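Local coordinates for NAD(P)-dependent oxidoreductase (PDB 7A3W), which catalyses the NADPH-dependent reduction of imines, and is a multifunctional biocatalyst for conjugate reduction and reductive amination, at the interface of chains A and B. Numbering follows the deposited sequence. Chains: chain A/B, NAD(P)-dependent oxidoreductase.

Contact 1 and contact 2 are two patches of the same two-fold symmetric interface between chains A and B. The centres of their C-alpha atoms lie about 12 Å apart. Helix 173-200 serves both. In contact 1 the start of the chain B helix meets A:Leu197, near the end of the chain A helix; contact 2 uses residues 189-193 of chain A. Helix 264-278 also takes part in both: A:Thr266 follows A:Ser265, which belongs to contact 2. Contact 1 adds helix 242-258, and contact 2 adds helix 289-293. Each patch has a twin with the chains exchanged. Both join helices of the two C-terminal domains, as in the imine reductase dimer.

Contact 1: the interface of chains A and B. Residues chain A 197, 249, 252, 266; chain B 178-179, 181-182.
This is a helix-packing interface between two copies of the protein, and it joins the C-terminal helical domains into the dimer typical of imine reductases. The start of helix 173-200 of chain B lies against helices 173-200, 242-258 and 264-278 of chain A. A:Val252 supplies the apolar centre. Its CG1 methyl meets B:Ala182 CB at 3.6 Å. Its CG2 methyl meets B:Leu178 CD2, also at 3.6 Å. With CG1 anti to the backbone N (chi1 174°), the two branches are divided between these neighbours. The side chains of A:Val252 and B:Leu178 run past each other in opposite directions. A:Leu197, near the end of helix 173-200 of chain A, touches B:Ala179 with one methyl, CD2, 3.9 Å from B:Ala179 CA.

A:Gln249 makes a direct polar link. Its side chain bends at chi2 (73°), and its amide NE2 donates a hydrogen bond to the backbone carbonyl B:Tyr181 O at 3.1 Å. The bond is fairly straight at the hydrogen. The acceptor lies close to the amide plane of A:Gln249, but the donor stands above the carbonyl plane of B:Tyr181, 57° out of it. The same NE2 is 2.9 Å from a water. That water also meets the hydroxyl A:Thr266 OG1, and it reaches the next backbone carbonyl of the chain B helix, B:Ala182 O, at 2.8 Å.

Contact 2: the interface of chains A and B. Residues chain A 189, 192-193, 265; chain B 268-269, 272, 289, 293.
Helix 173-200 of chain A packs here against helix 264-278 and the C-terminal helix 289-293 of chain B, within the C-terminal helical domain of the imine reductase family. A:Glu193 and B:Tyr272 make a polar contact across the interface. The phenol hydroxyl B:Tyr272 OH donates a hydrogen bond to the carboxylate oxygen A:Glu193 OE1 at 2.5 Å. It comes from above the carboxylate plane, 41° out of it. The oxygen lies at the edge of the tyrosine ring, and the carboxylate and ring planes are 70° apart. A:Glu193 has CG anti to the backbone N (chi1 -173°) and is extended beyond it, which carries the carboxylate out to the hydroxyl.

A second bond grips the same oxygen. The backbone A:Ser265 N donates to the syn lone pair of A:Glu193 OE1 at 2.8 Å. This second-shell contact fixes the carboxylate from its own chain. The N-terminal end of helix 264-278, where A:Ser265 sits, may favour a negative charge on the carboxylate.

The B:Tyr272 ring is held between two groups of its own chain. B:Met293 CE lies over one face and the carbonyl B:Ala268 O over the other, both offset toward the rim.

Apolar contacts flank the pair. A:Leu192 CD1 touches B:Leu289 CB at 3.6 Å, and the two side chains cross at about a right angle. On the same leucine, CB meets the thioether sulfur B:Met293 SD at 3.7 Å. A:Ala189 CB lies 3.7 Å from B:Tyr269 CB and in plane at the edge of that tyrosine ring. A:Ser265 CA faces B:Ala268 CB at 3.9 Å. The site sits where helices 264-278 of both chains meet, beside the long helix 173-200 of chain A and the short helix 289-293 of chain B.

Contact 1: the interface of chains A and B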
# COMPACT_ATOMS: atom_id res chain seq x y z
N LEU A 197 14.74 2.23 4.63
CA LEU A 197 15.16 1.51 5.86
C LEU A 197 15.90 0.23 5.48
O LEU A 197 17.00 -0.03 6.03
CB LEU A 197 13.95 1.22 6.76
CG LEU A 197 14.28 0.55 8.10
CD1 LEU A 197 15.22 1.42 8.93
CD2 LEU A 197 13.02 0.27 8.88
N GLN A 249 4.94 -0.57 16.11
CA GLN A 249 5.37 0.49 15.16
C GLN A 249 6.32 1.45 15.88
O GLN A 249 7.06 2.12 15.17
CB GLN A 249 4.21 1.22 14.49
CG GLN A 249 4.52 1.59 13.05
CD GLN A 249 4.52 0.39 12.10
OE1 GLN A 249 4.25 -0.74 12.49
NE2 GLN A 249 4.84 0.64 10.84
N VAL A 252 9.50 0.02 14.82
CA VAL A 252 9.75 0.45 13.41
C VAL A 252 10.29 1.89 13.44
O VAL A 252 11.32 2.17 12.81
CB VAL A 252 8.47 0.30 12.57
CG1 VAL A 252 8.66 0.87 11.18
CG2 VAL A 252 8.00 -1.16 12.50
N THR A 266 5.35 6.70 8.71
CA THR A 266 5.20 6.01 10.00
C THR A 266 4.64 7.01 11.02
O THR A 266 3.76 6.65 11.79
CB THR A 266 6.54 5.40 10.40
OG1 THR A 266 6.88 4.41 9.41
CG2 THR A 266 6.49 4.78 11.78
N LEU B 178 10.90 -4.98 9.94
CA LEU B 178 10.43 -3.64 10.32
C LEU B 178 10.20 -2.77 9.06
O LEU B 178 9.20 -1.98 9.05
CB LEU B 178 11.44 -3.02 11.27
CG LEU B 178 11.62 -3.71 12.64
CD1 LEU B 178 12.71 -2.97 13.42
CD2 LEU B 178 10.34 -3.75 13.45
N ALA B 179 11.02 -2.92 8.02
CA ALA B 179 10.89 -2.16 6.75
C ALA B 179 9.58 -2.56 6.06
O ALA B 179 8.84 -1.69 5.62
CB ALA B 179 12.09 -2.41 5.87
N TYR B 181 6.85 -3.73 7.50
CA TYR B 181 5.73 -3.21 8.31
C TYR B 181 5.69 -1.69 8.26
O TYR B 181 4.60 -1.15 8.36
CB TYR B 181 5.76 -3.81 9.72
CG TYR B 181 5.01 -5.11 9.79
CD1 TYR B 181 3.65 -5.13 9.55
CD2 TYR B 181 5.63 -6.30 10.17
CE1 TYR B 181 2.93 -6.32 9.59
CE2 TYR B 181 4.91 -7.48 10.29
CZ TYR B 181 3.55 -7.49 10.01
OH TYR B 181 2.79 -8.63 10.14
N ALA B 182 6.82 -1.03 8.02
CA ALA B 182 6.80 0.43 7.76
C ALA B 182 5.97 0.69 6.50
O ALA B 182 5.07 1.53 6.52
CB ALA B 182 8.20 0.96 7.64
O HOH W 1 4.88 2.91 8.99

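Contact 2: the interface of chains A and B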
# COMPACT_ATOMS: atom_id res chain seq x y z
N ALA A 189 4.63 6.32 -0.85
CA ALA A 189 5.60 6.96 0.07
C ALA A 189 5.98 5.99 1.19
O ALA A 189 7.16 5.91 1.57
CB ALA A 189 5.06 8.25 0.64
N LEU A 192 8.50 3.55 -0.19
CA LEU A 192 9.81 4.22 -0.29
C LEU A 192 10.44 4.28 1.10
O LEU A 192 11.65 4.01 1.20
CB LEU A 192 9.65 5.62 -0.88
CG LEU A 192 9.28 5.64 -2.36
CD1 LEU A 192 8.84 7.04 -2.79
CD2 LEU A 192 10.42 5.13 -3.23
N GLU A 193 9.67 4.67 2.11
CA GLU A 193 10.13 4.77 3.52
C GLU A 193 10.73 3.43 3.97
O GLU A 193 11.82 3.41 4.56
CB GLU A 193 8.96 5.22 4.37
CG GLU A 193 9.35 5.52 5.80
CD GLU A 193 8.39 6.46 6.49
OE1 GLU A 193 8.02 7.49 5.90
OE2 GLU A 193 7.97 6.12 7.59
N SER A 265 5.82 8.90 6.98
CA SER A 265 4.67 7.99 6.74
C SER A 265 4.34 7.20 8.01
O SER A 265 3.17 7.05 8.34
CB SER A 265 4.93 7.08 5.59
OG SER A 265 3.71 6.41 5.29
N ALA B 268 2.99 13.50 4.29
CA ALA B 268 4.27 12.74 4.29
C ALA B 268 4.75 12.56 2.85
O ALA B 268 5.92 12.86 2.55
CB ALA B 268 4.08 11.43 5.02
N TYR B 269 3.91 12.06 1.96
CA TYR B 269 4.28 11.86 0.54
C TYR B 269 4.70 13.19 -0.08
O TYR B 269 5.72 13.25 -0.77
CB TYR B 269 3.12 11.23 -0.21
CG TYR B 269 3.25 11.31 -1.71
CD1 TYR B 269 4.11 10.49 -2.43
CD2 TYR B 269 2.47 12.21 -2.41
CE1 TYR B 269 4.19 10.57 -3.80
CE2 TYR B 269 2.54 12.30 -3.78
CZ TYR B 269 3.38 11.46 -4.49
OH TYR B 269 3.41 11.58 -5.84
N TYR B 272 8.20 14.20 0.79
CA TYR B 272 9.22 13.42 0.07
C TYR B 272 9.35 13.96 -1.36
O TYR B 272 10.48 14.09 -1.88
CB TYR B 272 8.90 11.94 0.11
CG TYR B 272 8.92 11.33 1.49
CD1 TYR B 272 9.55 11.96 2.55
CD2 TYR B 272 8.36 10.08 1.73
CE1 TYR B 272 9.61 11.39 3.80
CE2 TYR B 272 8.42 9.49 2.98
CZ TYR B 272 9.04 10.16 4.03
OH TYR B 272 9.12 9.63 5.29
N LEU B 289 12.50 9.75 -5.71
CA LEU B 289 12.27 10.07 -4.27
C LEU B 289 13.17 9.18 -3.40
O LEU B 289 13.64 9.66 -2.38
CB LEU B 289 10.81 9.85 -3.89
CG LEU B 289 9.92 11.09 -3.92
CD1 LEU B 289 9.97 11.80 -5.26
CD2 LEU B 289 8.50 10.68 -3.57
N MET B 293 15.46 10.77 -0.52
CA MET B 293 15.17 10.32 0.86
C MET B 293 16.39 9.65 1.51
O MET B 293 16.51 9.74 2.75
CB MET B 293 13.99 9.34 0.82
CG MET B 293 12.66 10.01 0.53
SD MET B 293 11.42 8.74 0.11
CE MET B 293 11.16 8.03 1.73